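Local coordinates for protein AlyGC (Glaciecola chathamensis, PDB 5GKD) that cleaves the polysaccharide alginate as a lyase of polysaccharide lyase family 6, and carries a bound calcium ion in a parallel beta-helix chain, at residues N45-L50 / H72-G77; I272-L277 / Y408-Q413; T586-R591 / Q618-K623. All coordinates share one frame; numbering follows the deposited sequence.

Contact 1. Residues N45-L50 / H72-G77; sequences NKPITL and HLIVSG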
loop_
_atom_site.group_PDB
_atom_site.type_symbol
_atom_site.label_atom_id
_atom_site.label_comp_id
_atom_site.label_asym_id
_atom_site.label_seq_id
_atom_site.Cartn_x
_atom_site.Cartn_y
_atom_site.Cartn_z
ATOM N N ASN A 45 -31.250 -40.668 14.394
ATOM C CA ASN A 45 -31.045 -41.873 13.589
ATOM C C ASN A 45 -30.885 -41.588 12.096
ATOM O O ASN A 45 -30.305 -42.409 11.377
ATOM C CB ASN A 45 -32.213 -42.851 13.784
ATOM C CG ASN A 45 -32.347 -43.327 15.223
ATOM O OD1 ASN A 45 -31.400 -43.865 15.809
ATOM N ND2 ASN A 45 -33.527 -43.115 15.809
ATOM N N LYS A 46 -31.407 -40.465 11.606
ATOM C CA LYS A 46 -31.435 -40.172 10.176
ATOM C C LYS A 46 -30.951 -38.746 9.980
ATOM O O LYS A 46 -31.743 -37.800 10.028
ATOM C CB LYS A 46 -32.836 -40.355 9.598
ATOM C CG LYS A 46 -33.508 -41.655 9.994
ATOM C CD LYS A 46 -34.319 -42.197 8.849
ATOM C CE LYS A 46 -35.574 -42.850 9.344
ATOM N NZ LYS A 46 -36.594 -42.902 8.254
ATOM N N PRO A 47 -29.661 -38.549 9.773
ATOM C CA PRO A 47 -29.150 -37.204 9.519
ATOM C C PRO A 47 -29.464 -36.759 8.096
ATOM O O PRO A 47 -29.798 -37.556 7.225
ATOM C CB PRO A 47 -27.645 -37.372 9.726
ATOM C CG PRO A 47 -27.397 -38.759 9.252
ATOM C CD PRO A 47 -28.594 -39.561 9.705
ATOM N N ILE A 48 -29.359 -35.457 7.867
ATOM C CA ILE A 48 -29.449 -34.903 6.517
ATOM C C ILE A 48 -28.046 -34.543 6.059
ATOM O O ILE A 48 -27.319 -33.838 6.765
ATOM C CB ILE A 48 -30.379 -33.686 6.464
ATOM C CG1 ILE A 48 -31.754 -34.055 7.012
ATOM C CG2 ILE A 48 -30.514 -33.186 5.041
ATOM C CD1 ILE A 48 -32.672 -32.870 7.123
ATOM N N THR A 49 -27.660 -35.041 4.892
ATOM C CA THR A 49 -26.287 -34.983 4.417
ATOM C C THR A 49 -26.198 -34.096 3.179
ATOM O O THR A 49 -27.072 -34.137 2.307
ATOM C CB THR A 49 -25.782 -36.401 4.105
ATOM O OG1 THR A 49 -25.816 -37.195 5.297
ATOM C CG2 THR A 49 -24.373 -36.387 3.552
ATOM N N LEU A 50 -25.161 -33.271 3.129
ATOM C CA LEU A 50 -24.722 -32.545 1.937
ATOM C C LEU A 50 -23.357 -33.090 1.556
ATOM O O LEU A 50 -22.428 -33.013 2.363
ATOM C CB LEU A 50 -24.605 -31.051 2.220
ATOM C CG LEU A 50 -24.692 -29.954 1.152
ATOM C CD1 LEU A 50 -23.729 -28.828 1.428
ATOM C CD2 LEU A 50 -24.655 -30.411 -0.306
ATOM N N HIS A 72 -28.170 -32.403 13.493
ATOM C CA HIS A 72 -28.040 -33.709 12.854
ATOM C C HIS A 72 -27.756 -33.584 11.356
ATOM O O HIS A 72 -28.354 -34.259 10.519
ATOM C CB HIS A 72 -29.276 -34.565 13.143
ATOM C CG HIS A 72 -29.444 -34.851 14.604
ATOM N ND1 HIS A 72 -28.631 -35.733 15.289
ATOM C CD2 HIS A 72 -30.284 -34.321 15.526
ATOM C CE1 HIS A 72 -28.985 -35.758 16.561
ATOM N NE2 HIS A 72 -29.981 -34.906 16.734
ATOM N N LEU A 73 -26.802 -32.726 11.024
ATOM C CA LEU A 73 -26.346 -32.541 9.657
ATOM C C LEU A 73 -24.974 -33.174 9.475
ATOM O O LEU A 73 -24.191 -33.278 10.422
ATOM C CB LEU A 73 -26.266 -31.051 9.302
ATOM C CG LEU A 73 -27.502 -30.246 9.712
ATOM C CD1 LEU A 73 -27.279 -28.750 9.482
ATOM C CD2 LEU A 73 -28.752 -30.732 8.964
ATOM N N ILE A 74 -24.688 -33.577 8.243
ATOM C CA ILE A 74 -23.369 -34.045 7.845
ATOM C C ILE A 74 -22.998 -33.385 6.522
ATOM O O ILE A 74 -23.811 -33.352 5.598
ATOM C CB ILE A 74 -23.327 -35.571 7.692
ATOM C CG1 ILE A 74 -23.818 -36.253 8.970
ATOM C CG2 ILE A 74 -21.918 -36.007 7.345
ATOM C CD1 ILE A 74 -23.825 -37.760 8.856
ATOM N N VAL A 75 -21.780 -32.858 6.428
ATOM C CA VAL A 75 -21.242 -32.319 5.183
ATOM C C VAL A 75 -19.948 -33.060 4.864
ATOM O O VAL A 75 -19.074 -33.172 5.731
ATOM C CB VAL A 75 -20.978 -30.809 5.280
ATOM C CG1 VAL A 75 -20.397 -30.304 3.971
ATOM C CG2 VAL A 75 -22.239 -30.051 5.629
ATOM N N SER A 76 -19.811 -33.550 3.628
ATOM C CA SER A 76 -18.621 -34.324 3.294
ATOM C C SER A 76 -18.282 -34.239 1.812
ATOM O O SER A 76 -19.137 -33.985 0.963
ATOM C CB SER A 76 -18.774 -35.794 3.688
ATOM O OG SER A 76 -19.736 -36.438 2.886
ATOM N N GLY A 77 -17.010 -34.473 1.516
ATOM C CA GLY A 77 -16.586 -34.669 0.141
ATOM C C GLY A 77 -16.555 -33.423 -0.709
ATOM O O GLY A 77 -16.955 -33.473 -1.878
#
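Ile74 bonds through both its N and its O to Ile48 and Leu50, the residues that flank Thr49 on the neighbouring strand, and so sets the register. Strands 48-50 and 73-76 run parallel, 4.7 Å apart between axes. Ile74 N donates to Ile48 O and Leu50 N donates to Ile74 O (2.8 Å, with an N-H...O angle of 165°). Ile48 N to His72 O and Ser76 N to Leu50 O (3.0 Å) extend the ladder at its two ends. Weaker CA-H...O contacts fill the intervals, among them Thr49 CA to Ile74 O at 3.2 Å.

The apolar contacts fall on two faces. On one, Ile74 lies beside Pro47, both side chains pointing the same way; CG1 of Ile74 stands anti to the carbonyl carbon (chi1 -54°), and an extended second torsion then brings CD1 to 3.7 Å from Pro47 CG. Thr49 crosses Ile74 obliquely, with OG1 3.8 Å from Ile74 CB. The other face carries Ile48 with Leu73 and Leu50 with Val75. The contacts here are looser, as between Ile48 CB and Leu73 CD2 at 4.2 Å, and Phe38 of strand 35-41 packs against Leu50, Leu73 and Val75.

Outside the pair, Thr49 bonds through its backbone to Asp22 and Ile24, and Leu73 and Val75 to Arg105, continuing the stacking in both directions.

The polar bonds across the contact are thus all main-chain to main-chain and hardly depend on which side chains are present; the side chains add the apolar fit on the two faces.

Contact 2. Residues I272-L277 / Y408-Q413; sequences IRNNYL and YGVSTQ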
loop_
_atom_site.group_PDB
_atom_site.type_symbol
_atom_site.label_atom_id
_atom_site.label_comp_id
_atom_site.label_asym_id
_atom_site.label_seq_id
_atom_site.Cartn_x
_atom_site.Cartn_y
_atom_site.Cartn_z
ATOM N N ILE A 272 -0.226 -32.073 32.417
ATOM C CA ILE A 272 0.633 -32.342 31.269
ATOM C C ILE A 272 1.280 -33.697 31.546
ATOM O O ILE A 272 2.274 -33.781 32.276
ATOM C CB ILE A 272 1.697 -31.254 31.058
ATOM C CG1 ILE A 272 1.080 -29.898 30.681
ATOM C CG2 ILE A 272 2.665 -31.658 29.961
ATOM C CD1 ILE A 272 0.521 -29.125 31.795
ATOM N N ARG A 273 0.719 -34.767 30.986
ATOM C CA ARG A 273 1.175 -36.108 31.299
ATOM C C ARG A 273 1.328 -36.936 30.034
ATOM O O ARG A 273 0.597 -36.771 29.056
ATOM C CB ARG A 273 0.221 -36.835 32.258
ATOM C CG ARG A 273 -1.123 -37.103 31.654
ATOM C CD ARG A 273 -1.910 -38.169 32.398
ATOM N NE ARG A 273 -2.146 -37.817 33.788
ATOM C CZ ARG A 273 -3.339 -37.522 34.306
ATOM N NH1 ARG A 273 -4.444 -37.545 33.554
ATOM N NH2 ARG A 273 -3.415 -37.216 35.595
ATOM N N ASN A 274 2.309 -37.832 30.077
ATOM C CA ASN A 274 2.508 -38.852 29.052
ATOM C C ASN A 274 2.710 -38.258 27.653
ATOM O O ASN A 274 2.292 -38.845 26.660
ATOM C CB ASN A 274 1.345 -39.849 29.045
ATOM C CG ASN A 274 1.760 -41.193 28.516
ATOM O OD1 ASN A 274 2.844 -41.655 28.824
ATOM N ND2 ASN A 274 0.923 -41.811 27.681
ATOM N N ASN A 275 3.363 -37.107 27.551
ATOM C CA ASN A 275 3.707 -36.520 26.264
ATOM C C ASN A 275 5.163 -36.801 25.894
ATOM O O ASN A 275 6.055 -36.795 26.745
ATOM C CB ASN A 275 3.472 -35.006 26.270
ATOM C CG ASN A 275 2.045 -34.644 26.600
ATOM O OD1 ASN A 275 1.138 -34.793 25.769
ATOM N ND2 ASN A 275 1.832 -34.166 27.815
ATOM N N TYR A 276 5.402 -36.986 24.599
ATOM C CA TYR A 276 6.716 -37.314 24.064
ATOM C C TYR A 276 7.220 -36.169 23.197
ATOM O O TYR A 276 6.534 -35.759 22.254
ATOM C CB TYR A 276 6.649 -38.614 23.255
ATOM C CG TYR A 276 7.957 -39.041 22.640
ATOM C CD1 TYR A 276 8.381 -38.529 21.414
ATOM C CD2 TYR A 276 8.767 -39.959 23.283
ATOM C CE1 TYR A 276 9.567 -38.933 20.855
ATOM C CE2 TYR A 276 9.950 -40.365 22.738
ATOM C CZ TYR A 276 10.349 -39.853 21.528
ATOM O OH TYR A 276 11.521 -40.280 20.994
ATOM N N LEU A 277 8.428 -35.687 23.495
ATOM C CA LEU A 277 9.005 -34.484 22.899
ATOM C C LEU A 277 10.439 -34.776 22.466
ATOM O O LEU A 277 11.275 -35.162 23.290
ATOM C CB LEU A 277 8.975 -33.308 23.891
ATOM C CG LEU A 277 7.624 -32.802 24.421
ATOM C CD1 LEU A 277 7.074 -33.650 25.540
ATOM C CD2 LEU A 277 7.718 -31.356 24.886
ATOM N N TYR A 408 9.918 -44.109 34.092
ATOM C CA TYR A 408 10.108 -42.688 33.903
ATOM C C TYR A 408 9.721 -42.336 32.481
ATOM O O TYR A 408 10.036 -43.067 31.532
ATOM C CB TYR A 408 11.554 -42.271 34.161
ATOM C CG TYR A 408 12.073 -42.649 35.535
ATOM C CD1 TYR A 408 12.679 -43.877 35.756
ATOM C CD2 TYR A 408 11.967 -41.772 36.604
ATOM C CE1 TYR A 408 13.172 -44.223 37.009
ATOM C CE2 TYR A 408 12.448 -42.104 37.855
ATOM C CZ TYR A 408 13.050 -43.335 38.053
ATOM O OH TYR A 408 13.519 -43.672 39.299
ATOM N N GLY A 409 9.073 -41.199 32.340
ATOM C CA GLY A 409 8.693 -40.751 31.028
ATOM C C GLY A 409 7.453 -41.474 30.533
ATOM O O GLY A 409 6.626 -41.961 31.299
ATOM N N VAL A 410 7.382 -41.579 29.226
ATOM C CA VAL A 410 6.178 -41.898 28.477
ATOM C C VAL A 410 5.922 -43.409 28.488
ATOM O O VAL A 410 6.847 -44.224 28.491
ATOM C CB VAL A 410 6.379 -41.317 27.057
ATOM C CG1 VAL A 410 6.409 -42.367 25.989
ATOM C CG2 VAL A 410 5.458 -40.141 26.766
ATOM N N SER A 411 4.645 -43.783 28.504
ATOM C CA SER A 411 4.231 -45.175 28.383
ATOM C C SER A 411 4.676 -45.797 27.062
ATOM O O SER A 411 4.746 -45.138 26.017
ATOM C CB SER A 411 2.711 -45.271 28.501
ATOM O OG SER A 411 2.277 -46.578 28.205
ATOM N N THR A 412 4.957 -47.103 27.112
ATOM C CA THR A 412 5.293 -47.860 25.910
ATOM C C THR A 412 4.090 -48.138 25.011
ATOM O O THR A 412 4.289 -48.547 23.862
ATOM C CB THR A 412 5.928 -49.211 26.270
ATOM O OG1 THR A 412 5.037 -49.943 27.125
ATOM C CG2 THR A 412 7.277 -49.038 26.948
ATOM N N GLN A 413 2.858 -47.965 25.497
ATOM C CA GLN A 413 1.706 -48.264 24.644
ATOM C C GLN A 413 1.260 -47.105 23.753
ATOM O O GLN A 413 0.299 -47.271 23.000
ATOM C CB GLN A 413 0.509 -48.705 25.504
ATOM C CG GLN A 413 0.678 -50.080 26.100
ATOM C CD GLN A 413 1.082 -50.037 27.547
ATOM O OE1 GLN A 413 2.240 -49.944 27.870
ATOM N NE2 GLN A 413 0.126 -50.129 28.431
#
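Asn274 and Val410 bring their CA atoms to within 4.8 Å where strand 271-278 is interrupted, Asn274 taking a left-handed backbone conformation (phi 58°) and facing a loop without regular structure. The polar link is a single bond: Ser411 N donates to Asn274 OD1 at 2.8 Å, almost straight at 172° and in the plane of the amide carbonyl. CG stands anti to the backbone N (chi1 -154°), and from there OD1 reaches the loop. The other end of the amide, ND2, bonds to Asn249 OD1, so both ends of the group are held. An alanine here would probably leave Ser411 N without its acceptor and Asn249 OD1 without this partner, allowing the loop to shift against the strand.

Val410 supplies the apolar half. Its CG2 sits over the turning backbone, 3.4 Å from Asn275 O, and meets Tyr276 CB at 4.0 Å. Beyond it, Ser411 OG accepts from Gln413 N at 3.1 Å, an ST turn that shapes the loop as it leaves.

Asn275 points away from the loop and bonds through OD1 to Asn250 N, while its own N meets Asn314 OD1, a repetition consistent with the asparagine ladders of parallel beta-helices. The loop is held further by Thr315 and Asn313 of strand 310-317, which bond to Val410 N and Gly409 O, and by Tyr399 of strand 398-400. It therefore lies across successive coils, with strand 246-253 flanking 271-278 on the other side.

Contact 3. Residues T586-R591 / Q618-K623; sequences TGDLFR and QGAIAK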
loop_
_atom_site.group_PDB
_atom_site.type_symbol
_atom_site.label_atom_id
_atom_site.label_comp_id
_atom_site.label_asym_id
_atom_site.label_seq_id
_atom_site.Cartn_x
_atom_site.Cartn_y
_atom_site.Cartn_z
ATOM N N THR A 586 22.428 5.922 -3.926
ATOM C CA THR A 586 21.932 7.073 -3.189
ATOM C C THR A 586 20.820 6.738 -2.199
ATOM O O THR A 586 20.621 7.490 -1.241
ATOM C CB THR A 586 21.421 8.151 -4.152
ATOM O OG1 THR A 586 20.376 7.603 -4.963
ATOM C CG2 THR A 586 22.546 8.662 -5.042
ATOM N N GLY A 587 20.089 5.651 -2.404
ATOM C CA GLY A 587 19.032 5.250 -1.501
ATOM C C GLY A 587 19.532 4.349 -0.390
ATOM O O GLY A 587 20.710 4.364 -0.021
ATOM N N ASP A 588 18.620 3.563 0.160
ATOM C CA ASP A 588 18.986 2.500 1.086
ATOM C C ASP A 588 19.272 1.219 0.318
ATOM O O ASP A 588 18.886 1.064 -0.843
ATOM C CB ASP A 588 17.878 2.233 2.097
ATOM C CG ASP A 588 17.459 3.478 2.847
ATOM O OD1 ASP A 588 18.306 4.117 3.510
ATOM O OD2 ASP A 588 16.274 3.830 2.765
ATOM N N LEU A 589 19.952 0.293 0.994
ATOM C CA LEU A 589 20.153 -1.046 0.457
ATOM C C LEU A 589 18.892 -1.890 0.614
ATOM O O LEU A 589 18.298 -2.321 -0.379
ATOM C CB LEU A 589 21.338 -1.713 1.154
ATOM C CG LEU A 589 22.562 -2.238 0.413
ATOM C CD1 LEU A 589 22.876 -3.659 0.868
ATOM C CD2 LEU A 589 22.441 -2.158 -1.088
ATOM N N PHE A 590 18.470 -2.138 1.853
ATOM C CA PHE A 590 17.279 -2.938 2.133
ATOM C C PHE A 590 16.313 -2.124 2.985
ATOM O O PHE A 590 16.647 -1.716 4.104
ATOM C CB PHE A 590 17.642 -4.259 2.826
ATOM C CG PHE A 590 18.356 -5.228 1.925
ATOM C CD1 PHE A 590 17.648 -6.058 1.089
ATOM C CD2 PHE A 590 19.738 -5.278 1.889
ATOM C CE1 PHE A 590 18.292 -6.933 0.250
ATOM C CE2 PHE A 590 20.387 -6.155 1.064
ATOM C CZ PHE A 590 19.659 -6.988 0.240
ATOM N N ARG A 591 15.125 -1.883 2.450
ATOM C CA ARG A 591 14.084 -1.129 3.135
ATOM C C ARG A 591 13.058 -2.129 3.656
ATOM O O ARG A 591 12.176 -2.572 2.914
ATOM C CB ARG A 591 13.475 -0.096 2.191
ATOM C CG ARG A 591 14.418 1.062 1.918
ATOM C CD ARG A 591 14.114 1.766 0.609
ATOM N NE ARG A 591 12.823 2.437 0.623
ATOM C CZ ARG A 591 12.580 3.574 1.260
ATOM N NH1 ARG A 591 13.537 4.159 1.959
ATOM N NH2 ARG A 591 11.369 4.117 1.214
ATOM N N GLN A 618 24.499 6.101 0.330
ATOM C CA GLN A 618 24.049 7.234 1.135
ATOM C C GLN A 618 23.104 6.796 2.252
ATOM O O GLN A 618 23.100 7.401 3.331
ATOM C CB GLN A 618 23.383 8.287 0.253
ATOM C CG GLN A 618 24.261 8.844 -0.855
ATOM C CD GLN A 618 25.601 9.267 -0.340
ATOM O OE1 GLN A 618 25.705 10.222 0.430
ATOM N NE2 GLN A 618 26.649 8.547 -0.742
ATOM N N GLY A 619 22.309 5.762 2.022
ATOM C CA GLY A 619 21.316 5.316 2.978
ATOM C C GLY A 619 21.847 4.214 3.865
ATOM O O GLY A 619 23.053 3.991 3.973
ATOM N N ALA A 620 20.928 3.505 4.499
ATOM C CA ALA A 620 21.328 2.431 5.392
ATOM C C ALA A 620 21.489 1.121 4.634
ATOM O O ALA A 620 20.803 0.861 3.645
ATOM C CB ALA A 620 20.320 2.251 6.522
ATOM N N ILE A 621 22.433 0.308 5.109
ATOM C CA ILE A 621 22.491 -1.108 4.750
ATOM C C ILE A 621 21.123 -1.761 4.926
ATOM O O ILE A 621 20.646 -2.503 4.061
ATOM C CB ILE A 621 23.547 -1.819 5.613
ATOM C CG1 ILE A 621 24.923 -1.174 5.421
ATOM C CG2 ILE A 621 23.545 -3.318 5.347
ATOM C CD1 ILE A 621 25.901 -1.516 6.546
ATOM N N ALA A 622 20.487 -1.522 6.067
ATOM C CA ALA A 622 19.191 -2.124 6.333
ATOM C C ALA A 622 18.463 -1.283 7.367
ATOM O O ALA A 622 19.067 -0.818 8.334
ATOM C CB ALA A 622 19.326 -3.568 6.831
ATOM N N LYS A 623 17.175 -1.082 7.141
ATOM C CA LYS A 623 16.270 -0.518 8.128
ATOM C C LYS A 623 15.209 -1.579 8.345
ATOM O O LYS A 623 14.440 -1.881 7.427
ATOM C CB LYS A 623 15.640 0.790 7.641
ATOM C CG LYS A 623 16.602 1.754 6.972
ATOM C CD LYS A 623 15.947 3.097 6.738
ATOM C CE LYS A 623 17.012 4.165 6.491
ATOM N NZ LYS A 623 16.454 5.514 6.281
#
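Asp588 is the hub that joins the two coils, its two carboxylate oxygens serving different partners. OD1 accepts from Ala620 N at 2.9 Å through the lone pair turned away from OD2. OD2 takes Arg591 NH1, also at 2.9 Å, in a salt bridge lying within the guanidinium plane. Lys623 crosses the carboxylate at about a right angle, extended beyond CG, and makes a long ion pair from NZ to OD1 at 3.6 Å. The negative charge probably eases the proximity of the two cations, each of which has a second partner: Asp565 for Arg591 NE, Asn654 for Lys623 NZ.

Backbone bonds form the next layer. Leu589 N meets Ala620 O at 2.8 Å, nearly straight (172°), and Lys623 N meets Phe590 O at 3.1 Å. Phe590 N approaches Ile621 O from above the carbonyl plane, 45° out of it. Gly619 N makes a weak bond to Gly587 O; a CB at Gly619 would clash with that oxygen and with Asp588 OD1, so a bare alpha carbon fits this point.

Packing lies further out. Phe590 turns the edge of its ring to Ile621 O, with CD2 3.6 Å away, and its CB lies 4.4 Å from Ala622 CB. Ile575, Val577 and Ile609 touch the Phe590 side chain, while Gln618 CB rests on Thr586 O at 3.2 Å.

Phe590 pairs with Ala622 and Arg591 with Lys623 in parallel bridges between strands 590-592 and 622-625. This in-register stacking of consecutive coils, turns included, is characteristic of a parallel beta-helix.

How the contacts relate
The three contacts follow one another along the chain, each closing before the next opens. Contacts 1 and 2 lie within the chondroitinase B-like region, their centres about 37 Å apart, and both involve the parallel strand ladder that includes 48-52, 73-81 and 271-278. Contact 1 joins coils near the N-terminal end of this ladder, whereas contact 2 brings the later loop 408-413 back onto strand 271-278. Contact 3 belongs to a separate ladder that includes 590-592 and 622-625, its centre about 59 Å from that of contact 1 and about 51 Å from that of contact 2, across the centre of the chain. The same stacking principle thus builds two beta-helical bodies, and the calcium-binding residues, such as Glu212, belong to the first.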